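Local coordinates for ESX secretion system protein EccC (Thermomonospora curvata, PDB 4NH0) that forms the cytoplasmic ATPase motor of a type VII (ESX) secretion system, binds the substrate EsxB and might be the translocase subunit of the system, at residues A[920-925]-A[963-968]; A[955-960]-A[1140-1145]. One frame throughout, in Å; residues are numbered along the deposited sequence.

Interaction 1. Residues A[920-925]-A[963-968]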
loop_
_atom_site.group_PDB
_atom_site.type_symbol
_atom_site.label_atom_id
_atom_site.label_comp_id
_atom_site.label_asym_id
_atom_site.label_seq_id
_atom_site.Cartn_x
_atom_site.Cartn_y
_atom_site.Cartn_z
ATOM N N THR A 920 37.201 32.206 19.010
ATOM C CA THR A 920 37.982 31.398 19.941
ATOM C C THR A 920 37.486 29.955 20.008
ATOM O O THR A 920 38.176 29.078 20.523
ATOM C CB THR A 920 37.963 31.997 21.357
ATOM O OG1 THR A 920 36.618 32.334 21.717
ATOM C CG2 THR A 920 38.820 33.248 21.414
ATOM N N ARG A 921 36.289 29.713 19.486
ATOM C CA ARG A 921 35.744 28.365 19.419
ATOM C C ARG A 921 36.503 27.534 18.394
ATOM O O ARG A 921 36.941 28.052 17.369
ATOM C CB ARG A 921 34.259 28.407 19.071
ATOM C CG ARG A 921 33.465 29.357 19.938
ATOM C CD ARG A 921 32.380 30.040 19.138
ATOM N NE ARG A 921 31.403 29.087 18.627
ATOM C CZ ARG A 921 30.523 29.367 17.674
ATOM N NH1 ARG A 921 30.503 30.573 17.125
ATOM N NH2 ARG A 921 29.665 28.443 17.268
ATOM N N ILE A 922 36.658 26.245 18.675
ATOM C CA ILE A 922 37.416 25.363 17.799
ATOM C C ILE A 922 36.558 24.219 17.274
ATOM O O ILE A 922 36.195 23.318 18.026
ATOM C CB ILE A 922 38.639 24.771 18.521
ATOM C CG1 ILE A 922 39.431 25.871 19.226
ATOM C CG2 ILE A 922 39.518 24.014 17.544
ATOM C CD1 ILE A 922 40.574 25.355 20.066
ATOM N N PRO A 923 36.231 24.252 15.975
ATOM C CA PRO A 923 35.477 23.159 15.358
ATOM C C PRO A 923 36.315 21.889 15.281
ATOM O O PRO A 923 37.492 21.958 14.939
ATOM C CB PRO A 923 35.159 23.696 13.962
ATOM C CG PRO A 923 36.240 24.676 13.688
ATOM C CD PRO A 923 36.551 25.315 15.009
ATOM N N ILE A 924 35.716 20.749 15.607
ATOM C CA ILE A 924 36.435 19.482 15.581
ATOM C C ILE A 924 35.805 18.511 14.592
ATOM O O ILE A 924 36.394 17.486 14.255
ATOM C CB ILE A 924 36.478 18.828 16.974
ATOM C CG1 ILE A 924 35.064 18.529 17.468
ATOM C CG2 ILE A 924 37.208 19.723 17.958
ATOM C CD1 ILE A 924 35.020 17.883 18.831
ATOM N N GLY A 925 34.606 18.840 14.125
ATOM C CA GLY A 925 33.918 18.007 13.159
ATOM C C GLY A 925 32.460 18.383 12.999
ATOM O O GLY A 925 32.026 19.430 13.475
ATOM N N ALA A 963 46.259 22.453 16.828
ATOM C CA ALA A 963 46.421 23.386 15.718
ATOM C C ALA A 963 45.370 24.489 15.754
ATOM O O ALA A 963 45.621 25.611 15.315
ATOM C CB ALA A 963 46.359 22.644 14.395
ATOM N N GLY A 964 44.194 24.165 16.278
ATOM C CA GLY A 964 43.136 25.143 16.434
ATOM C C GLY A 964 43.492 26.192 17.469
ATOM O O GLY A 964 43.125 27.357 17.335
ATOM N N ILE A 965 44.212 25.774 18.505
ATOM C CA ILE A 965 44.636 26.681 19.564
ATOM C C ILE A 965 45.710 27.637 19.058
ATOM O O ILE A 965 45.732 28.812 19.425
ATOM C CB ILE A 965 45.166 25.907 20.788
ATOM C CG1 ILE A 965 44.115 24.916 21.286
ATOM C CG2 ILE A 965 45.561 26.860 21.902
ATOM C CD1 ILE A 965 44.569 24.086 22.465
ATOM N N ILE A 966 46.596 27.125 18.209
ATOM C CA ILE A 966 47.651 27.934 17.606
ATOM C C ILE A 966 47.064 29.089 16.795
ATOM O O ILE A 966 47.494 30.234 16.926
ATOM C CB ILE A 966 48.568 27.082 16.693
ATOM C CG1 ILE A 966 49.694 26.440 17.506
ATOM C CG2 ILE A 966 49.180 27.925 15.587
ATOM C CD1 ILE A 966 49.280 25.223 18.283
ATOM N N GLU A 967 46.063 28.780 15.978
ATOM C CA GLU A 967 45.486 29.758 15.063
ATOM C C GLU A 967 44.600 30.790 15.754
ATOM O O GLU A 967 44.240 31.799 15.153
ATOM C CB GLU A 967 44.680 29.042 13.978
ATOM C CG GLU A 967 45.533 28.318 12.953
ATOM C CD GLU A 967 46.346 29.272 12.103
ATOM O OE1 GLU A 967 45.894 30.418 11.895
ATOM O OE2 GLU A 967 47.438 28.879 11.645
ATOM N N ARG A 968 44.254 30.542 17.013
ATOM C CA ARG A 968 43.293 31.390 17.709
ATOM C C ARG A 968 43.880 32.090 18.931
ATOM O O ARG A 968 43.272 33.010 19.476
ATOM C CB ARG A 968 42.074 30.564 18.115
ATOM C CG ARG A 968 41.288 30.026 16.932
ATOM C CD ARG A 968 40.286 28.969 17.348
ATOM N NE ARG A 968 39.428 28.574 16.236
ATOM C CZ ARG A 968 39.817 27.789 15.239
ATOM N NH1 ARG A 968 41.054 27.316 15.209
ATOM N NH2 ARG A 968 38.971 27.478 14.268
#

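Interaction 2. Residues A[955-960]-A[1140-1145]. With MG (magnesium ion), chain E; ATP (adenosine-5'-triphosphate), chain F.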
loop_
_atom_site.group_PDB
_atom_site.type_symbol
_atom_site.label_atom_id
_atom_site.label_comp_id
_atom_site.label_asym_id
_atom_site.label_seq_id
_atom_site.Cartn_x
_atom_site.Cartn_y
_atom_site.Cartn_z
ATOM N N SER A 955 45.170 10.444 18.187
ATOM C CA SER A 955 46.305 11.334 17.953
ATOM C C SER A 955 45.989 12.415 16.924
ATOM O O SER A 955 46.436 13.553 17.054
ATOM C CB SER A 955 47.525 10.531 17.499
ATOM O OG SER A 955 47.857 9.527 18.442
ATOM N N ASN A 956 45.221 12.052 15.903
ATOM C CA ASN A 956 44.817 13.004 14.877
ATOM C C ASN A 956 43.932 14.104 15.443
ATOM O O ASN A 956 44.103 15.279 15.124
ATOM C CB ASN A 956 44.088 12.290 13.741
ATOM C CG ASN A 956 43.511 13.253 12.726
ATOM O OD1 ASN A 956 44.202 13.690 11.807
ATOM N ND2 ASN A 956 42.238 13.591 12.887
ATOM N N LEU A 957 42.980 13.712 16.283
ATOM C CA LEU A 957 42.079 14.664 16.919
ATOM C C LEU A 957 42.850 15.597 17.841
ATOM O O LEU A 957 42.519 16.772 17.970
ATOM C CB LEU A 957 40.989 13.931 17.700
ATOM C CG LEU A 957 40.054 14.800 18.540
ATOM C CD1 LEU A 957 39.315 15.795 17.665
ATOM C CD2 LEU A 957 39.079 13.937 19.315
ATOM N N LEU A 958 43.888 15.065 18.474
ATOM C CA LEU A 958 44.706 15.846 19.392
ATOM C C LEU A 958 45.504 16.905 18.643
ATOM O O LEU A 958 45.662 18.027 19.121
ATOM C CB LEU A 958 45.644 14.935 20.184
ATOM C CG LEU A 958 45.131 14.457 21.544
ATOM C CD1 LEU A 958 45.058 15.617 22.511
ATOM C CD2 LEU A 958 43.771 13.806 21.415
ATOM N N ARG A 959 46.005 16.544 17.468
ATOM C CA ARG A 959 46.734 17.489 16.633
ATOM C C ARG A 959 45.783 18.520 16.035
ATOM O O ARG A 959 46.151 19.678 15.847
ATOM C CB ARG A 959 47.496 16.754 15.528
ATOM C CG ARG A 959 48.735 16.026 16.027
ATOM C CD ARG A 959 49.513 15.369 14.896
ATOM N NE ARG A 959 49.015 14.033 14.582
ATOM C CZ ARG A 959 48.380 13.715 13.460
ATOM N NH1 ARG A 959 48.166 14.638 12.533
ATOM N NH2 ARG A 959 47.964 12.472 13.261
ATOM N N LEU A 960 44.557 18.093 15.749
ATOM C CA LEU A 960 43.538 18.990 15.217
ATOM C C LEU A 960 43.173 20.075 16.221
ATOM O O LEU A 960 43.153 21.258 15.887
ATOM C CB LEU A 960 42.285 18.207 14.824
ATOM C CG LEU A 960 41.155 19.044 14.223
ATOM C CD1 LEU A 960 41.581 19.626 12.888
ATOM C CD2 LEU A 960 39.886 18.225 14.071
ATOM N N ILE A 1140 28.988 12.317 16.074
ATOM C CA ILE A 1140 29.689 13.234 15.182
ATOM C C ILE A 1140 30.795 12.537 14.399
ATOM O O ILE A 1140 31.127 11.384 14.662
ATOM C CB ILE A 1140 30.316 14.412 15.953
ATOM C CG1 ILE A 1140 31.555 13.949 16.722
ATOM C CG2 ILE A 1140 29.300 15.053 16.881
ATOM C CD1 ILE A 1140 32.380 15.081 17.283
ATOM N N GLN A 1141 31.359 13.254 13.434
ATOM C CA GLN A 1141 32.511 12.779 12.679
ATOM C C GLN A 1141 33.635 13.801 12.765
ATOM O O GLN A 1141 33.477 14.938 12.333
ATOM C CB GLN A 1141 32.136 12.523 11.219
ATOM C CG GLN A 1141 33.325 12.262 10.313
ATOM C CD GLN A 1141 33.870 10.858 10.449
ATOM O OE1 GLN A 1141 33.150 9.934 10.820
ATOM N NE2 GLN A 1141 35.151 10.691 10.149
ATOM N N THR A 1142 34.767 13.399 13.332
ATOM C CA THR A 1142 35.891 14.311 13.499
ATOM C C THR A 1142 36.635 14.515 12.184
ATOM O O THR A 1142 36.546 13.692 11.275
ATOM C CB THR A 1142 36.874 13.807 14.568
ATOM O OG1 THR A 1142 37.310 12.484 14.239
ATOM C CG2 THR A 1142 36.205 13.786 15.927
ATOM N N ALA A 1143 37.369 15.619 12.096
ATOM C CA ALA A 1143 38.046 15.988 10.861
ATOM C C ALA A 1143 39.457 15.417 10.779
ATOM O O ALA A 1143 40.129 15.249 11.794
ATOM C CB ALA A 1143 38.086 17.496 10.719
ATOM N N TYR A 1144 39.898 15.128 9.560
ATOM C CA TYR A 1144 41.224 14.569 9.329
ATOM C C TYR A 1144 42.231 15.655 8.968
ATOM O O TYR A 1144 41.981 16.480 8.092
ATOM C CB TYR A 1144 41.170 13.513 8.224
ATOM C CG TYR A 1144 42.518 12.940 7.851
ATOM C CD1 TYR A 1144 43.198 12.095 8.715
ATOM C CD2 TYR A 1144 43.105 13.235 6.629
ATOM C CE1 TYR A 1144 44.429 11.567 8.378
ATOM C CE2 TYR A 1144 44.335 12.710 6.283
ATOM C CZ TYR A 1144 44.992 11.877 7.161
ATOM O OH TYR A 1144 46.217 11.352 6.823
ATOM N N ARG A 1145 43.370 15.647 9.652
ATOM C CA ARG A 1145 44.410 16.643 9.427
ATOM C C ARG A 1145 45.693 15.992 8.924
ATOM O O ARG A 1145 46.358 15.268 9.664
ATOM C CB ARG A 1145 44.683 17.422 10.714
ATOM C CG ARG A 1145 45.810 18.432 10.606
ATOM C CD ARG A 1145 46.032 19.140 11.931
ATOM N NE ARG A 1145 47.092 20.138 11.854
ATOM C CZ ARG A 1145 48.384 19.868 12.011
ATOM N NH1 ARG A 1145 48.778 18.626 12.249
ATOM N NH2 ARG A 1145 49.282 20.839 11.926
HETATM MG MG MG E . 47.702 7.349 18.910
HETATM P PG ATP F . 47.238 4.587 17.898
HETATM O O1G ATP F . 48.273 5.003 16.883
HETATM O O2G ATP F . 47.050 3.095 18.029
HETATM O O3G ATP F . 47.338 5.323 19.210
HETATM P PB ATP F . 45.635 6.662 16.947
HETATM O O1B ATP F . 46.942 7.392 17.116
HETATM O O2B ATP F . 44.420 7.121 17.704
HETATM O O3B ATP F . 45.848 5.103 17.272
HETATM P PA ATP F . 45.657 7.918 14.473
HETATM O O1A ATP F . 44.889 9.128 14.939
HETATM O O2A ATP F . 47.163 7.974 14.421
HETATM O O3A ATP F . 45.227 6.674 15.394
HETATM O "O5'" ATP F . 45.099 7.489 13.031
HETATM C "C5'" ATP F . 45.277 6.161 12.546
HETATM C "C4'" ATP F . 44.625 6.073 11.175
HETATM O "O4'" ATP F . 43.282 6.547 11.267
HETATM C "C3'" ATP F . 45.350 6.948 10.169
HETATM O "O3'" ATP F . 45.923 6.133 9.142
HETATM C "C2'" ATP F . 44.302 7.865 9.574
HETATM O "O2'" ATP F . 44.240 7.675 8.159
HETATM C "C1'" ATP F . 42.984 7.463 10.212
HETATM N N9 ATP F . 42.299 8.657 10.767
HETATM C C8 ATP F . 42.708 9.367 11.835
HETATM N N7 ATP F . 41.864 10.399 12.089
HETATM C C5 ATP F . 40.888 10.359 11.167
HETATM C C6 ATP F . 39.679 11.156 10.860
HETATM N N6 ATP F . 39.340 12.231 11.610
HETATM N N1 ATP F . 38.926 10.777 9.805
HETATM C C2 ATP F . 39.254 9.711 9.053
HETATM N N3 ATP F . 40.335 8.944 9.275
HETATM C C4 ATP F . 41.179 9.211 10.297
HETATM O O HOH W 1 47.218 8.628 20.371
HETATM O O HOH W 2 49.393 7.910 17.964
#

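Interaction 1. Residues A[920-925]-A[963-968]
Arg968 of segment 963-968 lays its side chain against residues 921-923, on and next to strand 922-927. Its NE lies 2.8 Å from Arg921 O, but the N-H points well off the oxygen (123°), which makes this a weak hydrogen bond. The straighter bond of the guanidinium is made within the helix: NH1 donates in the guanidinium plane to a lone pair of Gly964 O, at 3.0 Å. One face of the group is covered near its rim by Ile922 CA, and NH2 comes within 3.3 Å of Pro923 CD, at an oblique angle to the plane.

Ile922 supplies the apolar part of the contact. Its CG1 stands beside the backbone N (chi1 -49°) and packs on Arg968 CD at 3.7 Å. From there CD1 reaches Ile965 CG1, 3.8 Å away, the two isoleucine side chains crossing obliquely. The CG2 branch rests on the bare backbone of the helix, 3.9 Å from Gly964 CA.

Beyond the two segments, Ser918 OG is hydrogen-bonded to both Arg968 NH2 and Arg921 O, tying donor and acceptor together; Gly919 O takes a weak bond from Arg968 NE. Strand and helix run nearly antiparallel, at 155°, their short axes 9.0 Å apart at closest approach. Helix 915-918 touches the same arginine through Ala915, while strand 933-936 pairs with strand 922-927 through Ile922 and Leu936. The contact thus joins the 922-927/933-936 hairpin to helix 954-968, which comes later, after strand 944-947.

Interaction 2. Residues A[955-960]-A[1140-1145]
Asn956 and Arg1145 meet where helix 955-960 passes strand 1140-1144 at 72°, the axes 8.5 Å apart at closest. The Asn956 amide reads the strand's backbone with both ends: OD1 accepts Arg1145 N on a lone pair (3.0 Å, 168°), and ND2 donates at 2.9 Å to Ala1143 O, which lies in the amide plane. An alanine here would probably leave Arg1145 N and Ala1143 O without these mates and open a gap beside ATP N7, 3.4 Å from Asn956 CG.

Arg1145, extended from CG to NE, runs over the helix, with Arg959 O over one guanidinium face. At the edge of the Arg959 guanidinium, NH1 donates a weak bond to Arg1145 O (3.4 Å) and lies 4.0 Å from Arg1145 NH1, whose charge is probably offset by its salt bridge to Asp987. Leu960 CD2 packs on Ala1143 CB at 3.9 Å, and Leu957 CD1 meets Thr1142 CG2.

Both segments hold the nucleotide. Thr1142 O accepts a hydrogen bond from ATP N6, Asn956 N donates to ATP O1A, and Ser955 OG binds the magnesium ion. This is the P-loop (Walker A) end of the third ATP-binding site of EccC, with a late strand lining the adenine pocket.

In the fold
Both interactions lie in the third FtsK module and share helix 954-968: interaction 2 uses its start beside the nucleotide, interaction 1 its far end, with centres 11 Å apart. Their other halves, on strands 922-927 and 1136-1144, are antiparallel neighbours in one mixed sheet, probably hydrogen-bonded from Ile924 O to Ala1143 N at 3.0 Å. Along the chain the segments alternate: 920-925, 955-960, 963-968, then 1140-1145, so the last strand returns to the helix that follows the P-loop. Ala963 CB also packs on Arg1145 NE, 3.6 Å away. The Walker A helix is thus joined along its length to two paired strands, one of which reaches the adenine.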